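Local coordinates for protein Rho guanine nucleotide exchange factor 3 (Mus musculus, PDB 2Z0Q) that acts as a guanine nucleotide exchange factor for the small GTPases RhoA and RhoB, the chain here being its DH-PH domain pair, at residues L160-Y163 against P164-R168; Q181-L184 against E185-I188; A187-I190 against I191-I194. One frame throughout, in Å; residues are numbered along the deposited sequence.

Contact 1. Residues L160-Y163 against P164-R168; sequences LVKY and PLLLR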
# COMPACT_ATOMS: atom_id res chain seq x y z
N LEU A 160 -6.52 9.93 2.65
CA LEU A 160 -6.39 10.92 1.57
C LEU A 160 -7.27 10.57 0.38
O LEU A 160 -7.97 11.40 -0.16
CB LEU A 160 -4.93 11.00 1.12
CG LEU A 160 -4.70 11.99 -0.00
CD1 LEU A 160 -4.70 13.41 0.56
CD2 LEU A 160 -3.35 11.66 -0.65
N VAL A 161 -7.22 9.31 -0.03
CA VAL A 161 -7.97 8.81 -1.17
C VAL A 161 -9.47 8.93 -1.00
O VAL A 161 -10.21 9.09 -1.99
CB VAL A 161 -7.56 7.32 -1.46
CG1 VAL A 161 -8.63 6.56 -2.24
CG2 VAL A 161 -6.25 7.32 -2.18
N LYS A 162 -9.91 8.90 0.26
CA LYS A 162 -11.32 8.96 0.61
C LYS A 162 -11.85 10.38 0.76
O LYS A 162 -13.06 10.57 0.81
CB LYS A 162 -11.56 8.19 1.91
CG LYS A 162 -13.01 7.75 2.09
CD LYS A 162 -13.18 6.84 3.33
CE LYS A 162 -14.65 6.50 3.56
NZ LYS A 162 -14.81 5.82 4.87
N TYR A 163 -10.99 11.40 0.76
CA TYR A 163 -11.54 12.74 0.98
C TYR A 163 -12.56 13.18 -0.09
O TYR A 163 -13.58 13.78 0.23
CB TYR A 163 -10.43 13.80 1.11
CG TYR A 163 -9.84 13.92 2.51
CD1 TYR A 163 -10.66 14.17 3.61
CD2 TYR A 163 -8.46 13.80 2.72
CE1 TYR A 163 -10.14 14.30 4.89
CE2 TYR A 163 -7.93 13.93 3.98
CZ TYR A 163 -8.77 14.17 5.07
OH TYR A 163 -8.25 14.27 6.35
N PRO A 164 -12.29 12.91 -1.39
CA PRO A 164 -13.27 13.34 -2.39
C PRO A 164 -14.68 12.76 -2.08
O PRO A 164 -15.69 13.47 -2.13
CB PRO A 164 -12.68 12.81 -3.70
CG PRO A 164 -11.21 12.90 -3.47
CD PRO A 164 -11.07 12.38 -2.02
N LEU A 165 -14.72 11.47 -1.75
CA LEU A 165 -15.99 10.79 -1.44
C LEU A 165 -16.68 11.45 -0.24
O LEU A 165 -17.88 11.73 -0.26
CB LEU A 165 -15.69 9.30 -1.14
CG LEU A 165 -16.85 8.39 -0.71
CD1 LEU A 165 -16.42 6.88 -0.89
CD2 LEU A 165 -17.24 8.66 0.72
N LEU A 166 -15.90 11.71 0.81
CA LEU A 166 -16.45 12.29 2.03
C LEU A 166 -16.94 13.72 1.85
O LEU A 166 -18.00 14.09 2.35
CB LEU A 166 -15.40 12.25 3.15
CG LEU A 166 -14.91 10.91 3.64
CD1 LEU A 166 -13.62 11.12 4.55
CD2 LEU A 166 -16.05 10.26 4.45
N LEU A 167 -16.14 14.55 1.15
CA LEU A 167 -16.57 15.92 0.93
C LEU A 167 -17.74 15.96 -0.06
O LEU A 167 -18.59 16.81 0.04
CB LEU A 167 -15.41 16.78 0.40
CG LEU A 167 -14.19 16.79 1.31
CD1 LEU A 167 -13.21 17.90 0.84
CD2 LEU A 167 -14.61 17.02 2.76
N ARG A 168 -17.77 15.05 -1.05
CA ARG A 168 -18.88 15.07 -1.98
C ARG A 168 -20.21 14.64 -1.29
O ARG A 168 -21.29 15.06 -1.69
CB ARG A 168 -18.58 14.18 -3.23
CG ARG A 168 -19.54 14.48 -4.35
CD ARG A 168 -19.20 13.71 -5.63
NE ARG A 168 -17.87 14.00 -6.13
CZ ARG A 168 -16.81 13.18 -6.05
NH1 ARG A 168 -16.89 11.97 -5.48
NH2 ARG A 168 -15.66 13.55 -6.59
O HOH W 1 -12.82 9.32 -2.81
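Leu166 folds back along helix 155-172 onto the turn that holds Lys162 and Tyr163. Its CB stands over the two carbonyl oxygens of that turn, and Leu166 CG settles 3.4 Å from Lys162 O, because the first torsion (chi1 -64°) places CG beside the backbone N and anti to the carbonyl carbon. Beyond CG the branches part. Leu166 CD2 lies against the extended lysine stem, 4.1 Å from Lys162 CE, whereas Leu166 CD1 turns to the tyrosine and comes within 4.4 Å of Tyr163 CD1, at an oblique angle to the ring. An alanine in place of Leu166 would remove both branches and is likely to leave the Lys162 stem without its apolar neighbour and freer to swing.

The backbone underneath is interrupted by Pro164, which has no N-H to offer Leu160 O; that oxygen takes the N-H of Tyr163 instead. Regular bonding resumes with Leu166 N to Lys162 O (3.1 Å) and Leu167 N to Tyr163 O (2.8 Å, N-H...O 173°). In the kink a water takes the N-H of Leu165 and donates to Val161 O at 2.7 Å. The hydroxyl of Tyr163 is hydrogen-bonded to Glu31, which anchors the far end of the ring. A turn kinked at proline is thus bridged by water on one side, while leucine methyls and the lysine stem pack on another.

Contact 2. Residues Q181-L184 against E185-I188; sequences QQHL and EEAI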
# COMPACT_ATOMS: atom_id res chain seq x y z
N GLN A 181 -21.52 25.20 -1.30
CA GLN A 181 -21.48 24.47 -2.57
C GLN A 181 -20.19 24.76 -3.33
O GLN A 181 -19.44 23.85 -3.69
CB GLN A 181 -22.65 24.80 -3.50
CG GLN A 181 -23.99 24.37 -3.04
CD GLN A 181 -25.00 24.37 -4.18
OE1 GLN A 181 -25.03 25.28 -5.02
NE2 GLN A 181 -25.82 23.34 -4.22
N GLN A 182 -19.90 26.04 -3.56
CA GLN A 182 -18.67 26.37 -4.29
C GLN A 182 -17.40 25.96 -3.55
O GLN A 182 -16.46 25.47 -4.14
CB GLN A 182 -18.61 27.87 -4.61
CG GLN A 182 -19.55 28.29 -5.74
CD GLN A 182 -20.97 28.63 -5.29
OE1 GLN A 182 -21.74 29.18 -6.09
NE2 GLN A 182 -21.32 28.33 -4.02
N HIS A 183 -17.37 26.19 -2.24
CA HIS A 183 -16.18 25.84 -1.48
C HIS A 183 -15.91 24.36 -1.48
O HIS A 183 -14.76 23.93 -1.55
CB HIS A 183 -16.32 26.35 -0.05
CG HIS A 183 -16.30 27.84 0.01
ND1 HIS A 183 -17.14 28.58 0.82
CD2 HIS A 183 -15.54 28.74 -0.66
CE1 HIS A 183 -16.89 29.87 0.64
NE2 HIS A 183 -15.93 29.99 -0.25
N LEU A 184 -16.98 23.57 -1.39
CA LEU A 184 -16.79 22.12 -1.40
C LEU A 184 -16.36 21.65 -2.78
O LEU A 184 -15.51 20.78 -2.89
CB LEU A 184 -18.09 21.41 -0.97
CG LEU A 184 -18.34 21.51 0.55
CD1 LEU A 184 -19.78 21.15 0.84
CD2 LEU A 184 -17.36 20.58 1.32
N GLU A 185 -16.98 22.20 -3.83
CA GLU A 185 -16.57 21.81 -5.18
C GLU A 185 -15.05 22.10 -5.35
O GLU A 185 -14.31 21.32 -5.96
CB GLU A 185 -17.40 22.58 -6.23
CG GLU A 185 -18.85 22.07 -6.25
CD GLU A 185 -19.83 22.95 -7.02
OE1 GLU A 185 -19.46 24.09 -7.39
OE2 GLU A 185 -20.99 22.49 -7.24
N GLU A 186 -14.61 23.22 -4.80
CA GLU A 186 -13.20 23.56 -4.88
C GLU A 186 -12.32 22.56 -4.14
O GLU A 186 -11.36 22.05 -4.67
CB GLU A 186 -12.97 24.99 -4.37
CG GLU A 186 -11.49 25.30 -4.10
CD GLU A 186 -11.21 26.74 -3.60
OE1 GLU A 186 -12.15 27.47 -3.28
OE2 GLU A 186 -9.99 27.12 -3.51
N ALA A 187 -12.68 22.27 -2.88
CA ALA A 187 -11.91 21.35 -2.09
C ALA A 187 -11.81 19.98 -2.74
O ALA A 187 -10.76 19.35 -2.71
CB ALA A 187 -12.53 21.25 -0.67
N ILE A 188 -12.93 19.51 -3.26
CA ILE A 188 -12.95 18.20 -3.90
C ILE A 188 -12.00 18.22 -5.09
O ILE A 188 -11.15 17.33 -5.24
CB ILE A 188 -14.37 17.85 -4.36
CG1 ILE A 188 -15.26 17.59 -3.13
CG2 ILE A 188 -14.34 16.60 -5.25
CD1 ILE A 188 -16.74 17.67 -3.44
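Glu185 folds back onto Gln181, and Ile188 onto Leu184, through the same first torsion (chi1 -71° and -70°), which sets the gamma carbon anti to the carbonyl carbon and beside the backbone N, where it leans over the preceding turn. Glu185 CG ends 3.2 Å from Gln181 O, and Ile188 CG1 likewise 3.2 Å from Leu184 O, with Ile188 CD1 continuing beside that oxygen. Glu186 is the contrast: with CG opposite the backbone N (chi1 166°), its extended chain brings Glu186 OE1 to the edge of the His183 ring, near the ring plane and 4.5 Å from His183 CD2. This is a loose approach, and no bond joins the two groups.

Four successive backbone bonds tie the turns together. Glu185 N reaches Gln181 O at 3.0 Å, and Ile188 N reaches Leu184 O at 2.9 Å; between them Glu186 N bonds to Gln182 O, and Ala187 N to His183 O. At the start of the helix the side-chain amide of Gln181 is held through NE2 by the backbone oxygen of Thr174 and by OD1 of Asn176, which ties the first turn to the loop before it.

Leu184 and Ala187 are buried, Leu184 against Leu98 of helix 95-101 and Ala187 against Leu167 of helix 155-172, while both glutamates are exposed. This is the regular, amphipathic opening of the long helix 180-213 in the all-helical DH domain.

Contact 3. Residues A187-I190 against I191-I194; sequences AINI and IQGI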
# COMPACT_ATOMS: atom_id res chain seq x y z
N ALA A 187 -12.68 22.27 -2.88
CA ALA A 187 -11.91 21.35 -2.09
C ALA A 187 -11.81 19.98 -2.74
O ALA A 187 -10.76 19.35 -2.71
CB ALA A 187 -12.53 21.25 -0.67
N ILE A 188 -12.93 19.51 -3.26
CA ILE A 188 -12.95 18.20 -3.90
C ILE A 188 -12.00 18.22 -5.09
O ILE A 188 -11.15 17.33 -5.24
CB ILE A 188 -14.37 17.85 -4.36
CG1 ILE A 188 -15.26 17.59 -3.13
CG2 ILE A 188 -14.34 16.60 -5.25
CD1 ILE A 188 -16.74 17.67 -3.44
N ASN A 189 -12.11 19.22 -5.95
CA ASN A 189 -11.23 19.29 -7.15
C ASN A 189 -9.76 19.35 -6.79
O ASN A 189 -8.91 18.67 -7.41
CB ASN A 189 -11.51 20.53 -7.99
CG ASN A 189 -10.89 20.44 -9.38
OD1 ASN A 189 -11.43 19.76 -10.25
ND2 ASN A 189 -9.74 21.11 -9.59
N ILE A 190 -9.44 20.16 -5.80
CA ILE A 190 -8.05 20.30 -5.41
C ILE A 190 -7.48 18.96 -4.86
O ILE A 190 -6.37 18.57 -5.21
CB ILE A 190 -7.90 21.38 -4.34
CG1 ILE A 190 -8.31 22.72 -4.94
CG2 ILE A 190 -6.45 21.40 -3.79
CD1 ILE A 190 -7.50 23.20 -6.14
N ILE A 191 -8.25 18.28 -4.02
CA ILE A 191 -7.79 17.01 -3.47
C ILE A 191 -7.71 15.97 -4.59
O ILE A 191 -6.80 15.14 -4.59
CB ILE A 191 -8.70 16.55 -2.29
CG1 ILE A 191 -8.48 17.50 -1.11
CG2 ILE A 191 -8.30 15.15 -1.79
CD1 ILE A 191 -9.56 17.33 -0.02
N GLN A 192 -8.63 16.00 -5.55
CA GLN A 192 -8.50 15.03 -6.63
C GLN A 192 -7.16 15.21 -7.34
O GLN A 192 -6.51 14.21 -7.72
CB GLN A 192 -9.63 15.18 -7.63
CG GLN A 192 -10.97 14.71 -7.03
CD GLN A 192 -12.12 14.97 -7.95
OE1 GLN A 192 -12.35 16.11 -8.35
NE2 GLN A 192 -12.84 13.91 -8.32
N GLY A 193 -6.75 16.47 -7.51
CA GLY A 193 -5.47 16.76 -8.13
C GLY A 193 -4.27 16.29 -7.30
O GLY A 193 -3.27 15.79 -7.83
N ILE A 194 -4.37 16.43 -5.99
CA ILE A 194 -3.31 16.05 -5.07
C ILE A 194 -3.15 14.53 -5.11
O ILE A 194 -2.04 14.01 -5.21
CB ILE A 194 -3.65 16.52 -3.61
CG1 ILE A 194 -3.49 18.05 -3.51
CG2 ILE A 194 -2.68 15.88 -2.59
CD1 ILE A 194 -4.11 18.66 -2.26
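Ile191 presses its CG1 onto Ala187 O, 3.3 Å away, on the buried side of helix 180-213. Its CB and CD1 lie over the same oxygen, so three carbons of one side chain cover a carbonyl that already accepts the N-H of Ile191 at 3.0 Å. The flank toward helix 155-172 is packed as closely. Gln192 runs alongside the buried Ile188, both side chains pointing the same way; Gln192 CG sits 3.2 Å from Ile188 O, and the extended chain (chi2 175°) carries Gln192 OE1 to 3.7 Å from Ile188 CG2. This is contact of an amide with a methyl, without a bond.

The solvent side is looser. Asn189 and Gly193 are both exposed, and there Gly193 adds no side chain, its N-H bonding to Asn189 O at 3.1 Å. Ile190, also exposed, meets Ile194 at a slant in a thinner apolar touch, Ile190 CG2 lying 3.9 Å from Ile194 CD1. The last backbone bond, Ile194 N to Ile190 O, is more bent, with an N-H...O angle of 148°.

Two neighbours flank these turns. Helix 155-172 lies over Ala187, Ile188 and Gln192 through Leu167 and Arg168, while Leu102, from the loop after helix 95-101, touches Ala187, Ile190 and Ile191.

Contacts 2 and 3 are overlapping, successive parts of helix 180-213 that share Ala187 and Ile188, with centres about 9 Å apart. Contact 1 belongs to the preceding helix 155-172, its centre about 12 Å from that of contact 2 and 9 Å from that of contact 3. The helices meet where Leu167 CB lies 3.6 Å from Ile188 CG1 and Leu167 CD1 lies 3.7 Å from Ala187 CB. Arg168 extends the interface, its NH2 passing 3.6 Å from Ile188 CG2 and reaching as far as Gln192. The shared pair in contacts 2 and 3 therefore packs against contact 1, joining two successive helices of the DH domain.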